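Local coordinates for Mlr6093 protein (Mesorhizobium loti, PDB 2QJ8) that is probably a zinc-dependent hydrolase of the succinylglutamate desuccinylase/aspartoacylase family, thought to act on ester bonds or on non-peptide carbon-nitrogen bonds in linear amides, at residues R66-W71 with N226-L231; D282-L287 with A324-P329. All coordinates share one frame; numbering follows the deposited sequence. Where two conformers were deposited one is given.

Interaction 1 of 2, residues R66-W71 with N226-L231; sequences RRLVKW and NGLIAL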
ATOM      1  N   ARG A  66       6.127 -16.882   8.917  1.00 22.76           N
ATOM      2  CA  ARG A  66       7.028 -16.932  10.039  1.00 24.42           C
ATOM      3  C   ARG A  66       6.297 -17.224  11.347  1.00 23.89           C
ATOM      4  O   ARG A  66       6.863 -17.843  12.249  1.00 24.91           O
ATOM      5  CB  ARG A  66       7.781 -15.623  10.164  1.00 25.73           C
ATOM      6  CG  ARG A  66       8.844 -15.461   9.143  1.00 30.12           C
ATOM      7  CD  ARG A  66       9.219 -14.025   9.046  1.00 35.12           C
ATOM      8  NE  ARG A  66      10.184 -13.835   7.984  1.00 35.74           N
ATOM      9  CZ  ARG A  66      11.484 -14.047   8.090  1.00 30.48           C
ATOM     10  NH1 ARG A  66      12.037 -14.484   9.229  1.00 38.79           N
ATOM     11  NH2 ARG A  66      12.244 -13.834   7.009  1.00 33.95           N
ATOM     12  N   ARG A  67       5.055 -16.770  11.479  1.00 23.91           N
ATOM     13  CA  ARG A  67       4.272 -17.159  12.670  1.00 25.52           C
ATOM     14  C   ARG A  67       4.009 -18.667  12.725  1.00 26.26           C
ATOM     15  O   ARG A  67       4.097 -19.278  13.785  1.00 26.73           O
ATOM     16  CB  ARG A  67       2.962 -16.406  12.709  1.00 28.68           C
ATOM     17  CG  ARG A  67       3.156 -14.966  12.996  1.00 31.52           C
ATOM     18  CD  ARG A  67       1.833 -14.229  12.980  1.00 35.03           C
ATOM     19  NE  ARG A  67       2.020 -12.875  13.481  1.00 36.03           N
ATOM     20  CZ  ARG A  67       1.094 -11.922  13.534  1.00 37.13           C
ATOM     21  NH1 ARG A  67      -0.174 -12.122  13.167  1.00 42.00           N
ATOM     22  NH2 ARG A  67       1.458 -10.749  14.026  1.00 37.02           N
ATOM     23  N   LEU A  68       3.696 -19.245  11.566  1.00 27.67           N
ATOM     24  CA  LEU A  68       3.448 -20.693  11.399  1.00 27.21           C
ATOM     25  C   LEU A  68       4.704 -21.469  11.727  1.00 28.48           C
ATOM     26  O   LEU A  68       4.632 -22.513  12.375  1.00 29.71           O
ATOM     27  CB  LEU A  68       2.995 -21.012   9.961  1.00 27.39           C
ATOM     28  CG  LEU A  68       1.597 -20.567   9.545  1.00 30.10           C
ATOM     29  CD1 LEU A  68       1.471 -20.640   8.039  1.00 32.99           C
ATOM     30  CD2 LEU A  68       0.540 -21.402  10.236  1.00 28.91           C
ATOM     31  N   VAL A  69       5.857 -20.958  11.264  1.00 28.80           N
ATOM     32  CA  VAL A  69       7.173 -21.522  11.590  1.00 27.19           C
ATOM     33  C   VAL A  69       7.378 -21.667  13.103  1.00 28.21           C
ATOM     34  O   VAL A  69       7.899 -22.683  13.556  1.00 27.09           O
ATOM     35  CB  VAL A  69       8.335 -20.718  10.945  1.00 26.12           C
ATOM     36  CG1 VAL A  69       9.680 -21.102  11.564  1.00 31.71           C
ATOM     37  CG2 VAL A  69       8.358 -20.946   9.444  1.00 21.78           C
ATOM     38  N   LYS A  70       6.957 -20.677  13.870  1.00 27.20           N
ATOM     39  CA  LYS A  70       7.067 -20.734  15.329  1.00 30.27           C
ATOM     40  C   LYS A  70       5.971 -21.536  16.061  1.00 30.90           C
ATOM     41  O   LYS A  70       6.210 -22.032  17.170  1.00 30.88           O
ATOM     42  CB  LYS A  70       7.134 -19.307  15.900  1.00 30.75           C
ATOM     43  CG  LYS A  70       8.455 -18.605  15.623  1.00 37.60           C
ATOM     44  CD  LYS A  70       8.495 -17.212  16.210  1.00 37.47           C
ATOM     45  N   TRP A  71       4.789 -21.656  15.449  1.00 29.03           N
ATOM     46  CA  TRP A  71       3.618 -22.303  16.057  1.00 27.26           C
ATOM     47  C   TRP A  71       3.504 -23.784  15.772  1.00 26.40           C
ATOM     48  O   TRP A  71       3.087 -24.535  16.643  1.00 26.58           O
ATOM     49  CB  TRP A  71       2.358 -21.570  15.599  1.00 26.95           C
ATOM     50  CG  TRP A  71       1.041 -22.153  15.952  1.00 28.33           C
ATOM     51  CD1 TRP A  71       0.428 -22.123  17.164  1.00 32.45           C
ATOM     52  CD2 TRP A  71       0.112 -22.751  15.051  1.00 27.89           C
ATOM     53  NE1 TRP A  71      -0.813 -22.701  17.084  1.00 32.09           N
ATOM     54  CE2 TRP A  71      -1.032 -23.101  15.797  1.00 31.65           C
ATOM     55  CE3 TRP A  71       0.145 -23.051  13.696  1.00 28.13           C
ATOM     56  CZ2 TRP A  71      -2.141 -23.719  15.225  1.00 32.32           C
ATOM     57  CZ3 TRP A  71      -0.957 -23.687  13.130  1.00 28.93           C
ATOM     58  CH2 TRP A  71      -2.077 -24.004  13.892  1.00 32.89           C
ATOM     59  N   ASN A 226      -7.739 -22.971  10.566  1.00 29.11           N
ATOM     60  CA  ASN A 226      -8.919 -23.756  10.173  1.00 27.95           C
ATOM     61  C   ASN A 226      -8.586 -24.663   8.965  1.00 28.34           C
ATOM     62  O   ASN A 226      -8.974 -25.841   8.932  1.00 29.36           O
ATOM     63  CB  ASN A 226     -10.119 -22.856   9.818  1.00 26.61           C
ATOM     64  CG  ASN A 226     -10.639 -22.023  10.989  1.00 31.87           C
ATOM     65  OD1 ASN A 226     -10.498 -22.393  12.137  1.00 36.97           O
ATOM     66  ND2 ASN A 226     -11.242 -20.875  10.684  1.00 29.83           N
ATOM     67  N   GLY A 227      -7.835 -24.106   8.012  1.00 26.15           N
ATOM     68  CA  GLY A 227      -7.398 -24.839   6.827  1.00 29.60           C
ATOM     69  C   GLY A 227      -6.541 -26.021   7.196  1.00 28.83           C
ATOM     70  O   GLY A 227      -6.761 -27.114   6.681  1.00 28.89           O
ATOM     71  N   LEU A 228      -5.589 -25.804   8.114  1.00 29.50           N
ATOM     72  CA  LEU A 228      -4.698 -26.871   8.608  1.00 29.46           C
ATOM     73  C   LEU A 228      -5.432 -27.977   9.338  1.00 28.32           C
ATOM     74  O   LEU A 228      -5.087 -29.142   9.190  1.00 28.03           O
ATOM     75  CB  LEU A 228      -3.607 -26.299   9.499  1.00 29.38           C
ATOM     76  CG  LEU A 228      -2.605 -25.419   8.792  1.00 32.10           C
ATOM     77  CD1 LEU A 228      -1.761 -24.751   9.837  1.00 28.82           C
ATOM     78  CD2 LEU A 228      -1.786 -26.229   7.809  1.00 32.04           C
ATOM     79  N   ILE A 229      -6.439 -27.593  10.119  1.00 30.10           N
ATOM     80  CA  ILE A 229      -7.326 -28.526  10.779  1.00 29.68           C
ATOM     81  C   ILE A 229      -8.072 -29.344   9.724  1.00 32.82           C
ATOM     82  O   ILE A 229      -8.035 -30.569   9.759  1.00 33.73           O
ATOM     83  CB  ILE A 229      -8.333 -27.808  11.707  1.00 31.16           C
ATOM     84  CG1 ILE A 229      -7.619 -27.207  12.918  1.00 29.31           C
ATOM     85  CG2 ILE A 229      -9.413 -28.782  12.203  1.00 29.33           C
ATOM     86  CD1 ILE A 229      -8.481 -26.225  13.696  1.00 25.07           C
ATOM     87  N   ALA A 230      -8.676 -28.673   8.746  1.00 33.77           N
ATOM     88  CA  ALA A 230      -9.376 -29.350   7.645  1.00 33.70           C
ATOM     89  C   ALA A 230      -8.477 -30.323   6.849  1.00 34.33           C
ATOM     90  O   ALA A 230      -8.954 -31.288   6.280  1.00 34.05           O
ATOM     91  CB  ALA A 230      -9.997 -28.311   6.698  1.00 33.74           C
ATOM     92  N   LEU A 231      -7.180 -30.059   6.805  1.00 35.01           N
ATOM     93  CA  LEU A 231      -6.237 -30.951   6.128  1.00 35.41           C
ATOM     94  C   LEU A 231      -5.745 -32.097   7.030  1.00 35.72           C
ATOM     95  O   LEU A 231      -4.991 -32.936   6.566  1.00 38.44           O
ATOM     96  CB  LEU A 231      -5.050 -30.135   5.604  1.00 34.88           C
ATOM     97  CG  LEU A 231      -5.349 -29.186   4.446  1.00 36.61           C
ATOM     98  CD1 LEU A 231      -4.271 -28.174   4.353  1.00 37.19           C
ATOM     99  CD2 LEU A 231      -5.528 -29.977   3.136  1.00 37.67           C
TER
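Helices 60-75 and 218-230 of the aspartoacylase-type catalytic domain meet where Leu-68 and Trp-71 of the first receive Leu-228 of the second. Leu-68 and Trp-71 are three residues apart, so they lie on the same side of their helix, and Leu-228 approaches from the facing one. All the touching on its side is done by one methyl. CD1 of Leu-228 is 3.6 Å from CZ3 of Trp-71 and 4.1 Å from CH2 of Trp-71. It meets the rim of the six-membered ring in the plane of the indole, not over a face. Placing CG of Trp-71 anti to the backbone N (chi1 173°) sends the indole across to the other helix, with the pyrrole part on the far side from the leucine. CD2 of Leu-68 lies 4.1 Å from that CD1 of Leu-228.

As in other zinc exopeptidase relatives, the helices pack on a central beta sheet. Leu-68 rests on Ile-50 and Ile-83 and Leu-228 on Leu-48, so both leucines also belong to the helix-sheet core. Branched apolar side chains suit this place, where the segments come nearest, with the CA atoms of Leu-68 and Leu-228 10.6 Å apart. The long, flat indole spans the greater 12.1 Å between the CA atoms of Trp-71 and Leu-228. Trp-71, partly exposed, also packs on Val-234 and Arg-225 at the border of the contact.

Interaction 2 of 2, residues D282-L287 with A324-P329; sequences DVVGVL and AILARP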
ATOM      1  N   ASP A 282     -24.781   1.882  -9.019  1.00 27.05           N
ATOM      2  CA  ASP A 282     -24.059   2.699  -8.029  1.00 25.77           C
ATOM      3  C   ASP A 282     -22.665   3.051  -8.509  1.00 27.48           C
ATOM      4  O   ASP A 282     -21.994   2.220  -9.135  1.00 24.18           O
ATOM      5  CB  ASP A 282     -23.904   1.975  -6.679  1.00 26.94           C
ATOM      6  CG  ASP A 282     -25.157   1.998  -5.833  1.00 28.41           C
ATOM      7  OD1 ASP A 282     -26.172   2.591  -6.229  1.00 29.56           O
ATOM      8  OD2 ASP A 282     -25.119   1.408  -4.734  1.00 30.11           O
ATOM      9  N   VAL A 283     -22.234   4.275  -8.198  1.00 26.61           N
ATOM     10  CA  VAL A 283     -20.884   4.728  -8.530  1.00 27.22           C
ATOM     11  C   VAL A 283     -19.925   4.009  -7.571  1.00 28.64           C
ATOM     12  O   VAL A 283     -20.046   4.140  -6.343  1.00 27.05           O
ATOM     13  CB  VAL A 283     -20.747   6.257  -8.405  1.00 26.82           C
ATOM     14  CG1 VAL A 283     -19.300   6.714  -8.644  1.00 26.63           C
ATOM     15  CG2 VAL A 283     -21.718   6.960  -9.379  1.00 23.87           C
ATOM     16  N   VAL A 284     -19.024   3.218  -8.147  1.00 25.57           N
ATOM     17  CA  VAL A 284     -18.029   2.462  -7.404  1.00 27.69           C
ATOM     18  C   VAL A 284     -16.743   3.296  -7.295  1.00 25.96           C
ATOM     19  O   VAL A 284     -16.043   3.200  -6.309  1.00 27.70           O
ATOM     20  CB  VAL A 284     -17.842   1.032  -8.018  1.00 27.48           C
ATOM     21  CG1 VAL A 284     -16.593   0.347  -7.497  1.00 31.04           C
ATOM     22  CG2 VAL A 284     -19.100   0.193  -7.734  1.00 24.37           C
ATOM     23  N   GLY A 285     -16.468   4.124  -8.299  1.00 25.91           N
ATOM     24  CA  GLY A 285     -15.345   5.024  -8.285  1.00 24.66           C
ATOM     25  C   GLY A 285     -15.502   6.102  -9.329  1.00 23.54           C
ATOM     26  O   GLY A 285     -16.422   6.062 -10.154  1.00 24.86           O
ATOM     27  N   VAL A 286     -14.614   7.079  -9.261  1.00 23.38           N
ATOM     28  CA  VAL A 286     -14.600   8.223 -10.157  0.50 22.81           C
ATOM     29  C   VAL A 286     -13.208   8.354 -10.788  1.00 23.24           C
ATOM     30  O   VAL A 286     -12.214   8.119 -10.114  1.00 23.14           O
ATOM     31  CB  VAL A 286     -14.989   9.498  -9.364  0.50 23.12           C
ATOM     32  CG1 VAL A 286     -14.728  10.758 -10.160  0.50 21.72           C
ATOM     33  CG2 VAL A 286     -16.454   9.427  -8.942  0.50 21.82           C
ATOM     34  N   LEU A 287     -13.153   8.741 -12.059  1.00 23.99           N
ATOM     35  CA  LEU A 287     -11.904   8.928 -12.759  1.00 23.52           C
ATOM     36  C   LEU A 287     -11.737  10.422 -13.030  1.00 21.47           C
ATOM     37  O   LEU A 287     -12.582  11.057 -13.644  1.00 22.73           O
ATOM     38  CB  LEU A 287     -11.907   8.120 -14.056  1.00 25.60           C
ATOM     39  CG  LEU A 287     -10.616   8.021 -14.860  1.00 25.28           C
ATOM     40  CD1 LEU A 287      -9.611   7.121 -14.167  1.00 22.23           C
ATOM     41  CD2 LEU A 287     -10.952   7.472 -16.220  1.00 33.96           C
ATOM     42  N   ALA A 324     -12.049  -2.196  -9.997  1.00 26.39           N
ATOM     43  CA  ALA A 324     -12.848  -2.811  -8.957  1.00 26.15           C
ATOM     44  C   ALA A 324     -13.282  -4.215  -9.387  1.00 25.82           C
ATOM     45  O   ALA A 324     -13.474  -4.469 -10.587  1.00 27.91           O
ATOM     46  CB  ALA A 324     -14.086  -1.908  -8.621  1.00 22.88           C
ATOM     47  N   ILE A 325     -13.370  -5.123  -8.411  1.00 24.06           N
ATOM     48  CA  ILE A 325     -13.864  -6.477  -8.645  0.50 24.03           C
ATOM     49  C   ILE A 325     -15.063  -6.670  -7.739  1.00 24.77           C
ATOM     50  O   ILE A 325     -14.941  -6.650  -6.511  1.00 24.84           O
ATOM     51  CB  ILE A 325     -12.828  -7.555  -8.383  0.50 25.42           C
ATOM     52  CG1 ILE A 325     -11.620  -7.329  -9.297  0.50 25.59           C
ATOM     53  CG2 ILE A 325     -13.437  -8.936  -8.661  0.50 22.77           C
ATOM     54  CD1 ILE A 325     -10.518  -8.224  -8.996  0.50 31.92           C
ATOM     55  N   LEU A 326     -16.220  -6.816  -8.368  1.00 24.45           N
ATOM     56  CA  LEU A 326     -17.484  -7.008  -7.688  1.00 26.33           C
ATOM     57  C   LEU A 326     -17.771  -8.508  -7.780  1.00 26.54           C
ATOM     58  O   LEU A 326     -17.210  -9.203  -8.624  1.00 26.24           O
ATOM     59  CB  LEU A 326     -18.579  -6.150  -8.340  1.00 25.44           C
ATOM     60  CG  LEU A 326     -18.697  -4.665  -7.955  1.00 29.49           C
ATOM     61  CD1 LEU A 326     -17.407  -3.981  -7.571  1.00 23.96           C
ATOM     62  CD2 LEU A 326     -19.450  -3.857  -9.026  1.00 27.57           C
ATOM     63  N   ALA A 327     -18.571  -9.010  -6.854  1.00 26.43           N
ATOM     64  CA  ALA A 327     -18.932 -10.419  -6.822  1.00 27.05           C
ATOM     65  C   ALA A 327     -20.372 -10.570  -6.384  1.00 26.60           C
ATOM     66  O   ALA A 327     -20.925  -9.706  -5.686  1.00 27.62           O
ATOM     67  CB  ALA A 327     -18.003 -11.178  -5.890  1.00 25.69           C
ATOM     68  N   ARG A 328     -20.973 -11.676  -6.794  1.00 25.62           N
ATOM     69  CA  ARG A 328     -22.345 -11.974  -6.462  1.00 28.27           C
ATOM     70  C   ARG A 328     -22.443 -13.320  -5.823  1.00 26.18           C
ATOM     71  O   ARG A 328     -21.674 -14.192  -6.163  1.00 24.23           O
ATOM     72  CB  ARG A 328     -23.165 -12.000  -7.727  1.00 29.90           C
ATOM     73  CG  ARG A 328     -23.118 -10.714  -8.482  1.00 32.20           C
ATOM     74  CD  ARG A 328     -23.979 -10.837  -9.695  1.00 39.11           C
ATOM     75  NE  ARG A 328     -23.322 -10.287 -10.860  1.00 43.09           N
ATOM     76  CZ  ARG A 328     -23.794 -10.366 -12.106  1.00 52.22           C
ATOM     77  NH1 ARG A 328     -24.970 -10.956 -12.371  1.00 51.70           N
ATOM     78  NH2 ARG A 328     -23.088  -9.816 -13.099  1.00 52.08           N
ATOM     79  N   PRO A 329     -23.438 -13.519  -4.939  1.00 28.30           N
ATOM     80  CA  PRO A 329     -23.548 -14.831  -4.297  1.00 30.96           C
ATOM     81  C   PRO A 329     -23.878 -15.952  -5.296  1.00 30.91           C
ATOM     82  O   PRO A 329     -24.624 -15.729  -6.247  1.00 28.60           O
ATOM     83  CB  PRO A 329     -24.695 -14.638  -3.311  1.00 31.03           C
ATOM     84  CG  PRO A 329     -25.483 -13.548  -3.881  1.00 35.85           C
ATOM     85  CD  PRO A 329     -24.530 -12.626  -4.527  1.00 28.60           C
TER
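Val-284 divides its two methyls between two partners: CG1 stands anti to the backbone N (chi1 166°), which turns it to Ala-324, while CG2, anti to the carbonyl carbon, is directed at Leu-326. CG1 of Val-284 comes to 3.6 Å from CB of Ala-324, a close methyl-to-methyl approach. The second branch is held more loosely, with CG2 of Val-284 4.3 Å from CD2 of Leu-326. Ala-324 and Leu-326 are two residues apart in an extended strand, so both point to the valine, while Ile-325 between them turns away and packs on Phe-309 and Thr-254.

The strands are not hydrogen-bonded neighbours and meet through side chains, consistent with two layers packed face to face. Strand 283-288 lies in a four-stranded antiparallel sheet; strand 322-329 runs between strands 250-261 and 306-312. Even at the nearest point, Val-284 to Ala-324, the CA atoms are 7.6 Å apart. Val-284 also occupies the first position of a classic beta bulge, in which it and Gly-285 together face Ile-300 on the neighbouring strand 298-301. Its helix-like backbone (phi -92°, psi -31°) is the usual mark of that position.

The residue types fit the spacing. A beta-branched valine presents two methyls without a long stem, alanine offers a short one where the strands come close, and leucine extends farther to meet the other branch. All three are buried: Ile-311 and Cys-272 also touch Val-284, and Leu-260 packs on Leu-326, whose carbonyl O accepts a hydrogen bond from OG1 of Thr-254.

Overall arrangement
Both contacts are small, apolar and largely buried, yet they join different kinds of element. Interaction 1 brings together two helices lying on the central sheet of the catalytic domain, and its tryptophan reaches the partly exposed border. Interaction 2 packs strand on strand, probably between two beta layers, with all its touching residues buried and only aliphatic groups involved. The two share no helix or strand; the centres of interactions 1 and 2 are 33 Å apart and their nearest atoms about 20 Å apart. Surroundings differ too: Arg-67, within segment 66-71 but taking no part in the leucine-tryptophan contact, makes a salt bridge to Glu-269 of the second subunit, whereas interaction 2 is not touched by that subunit.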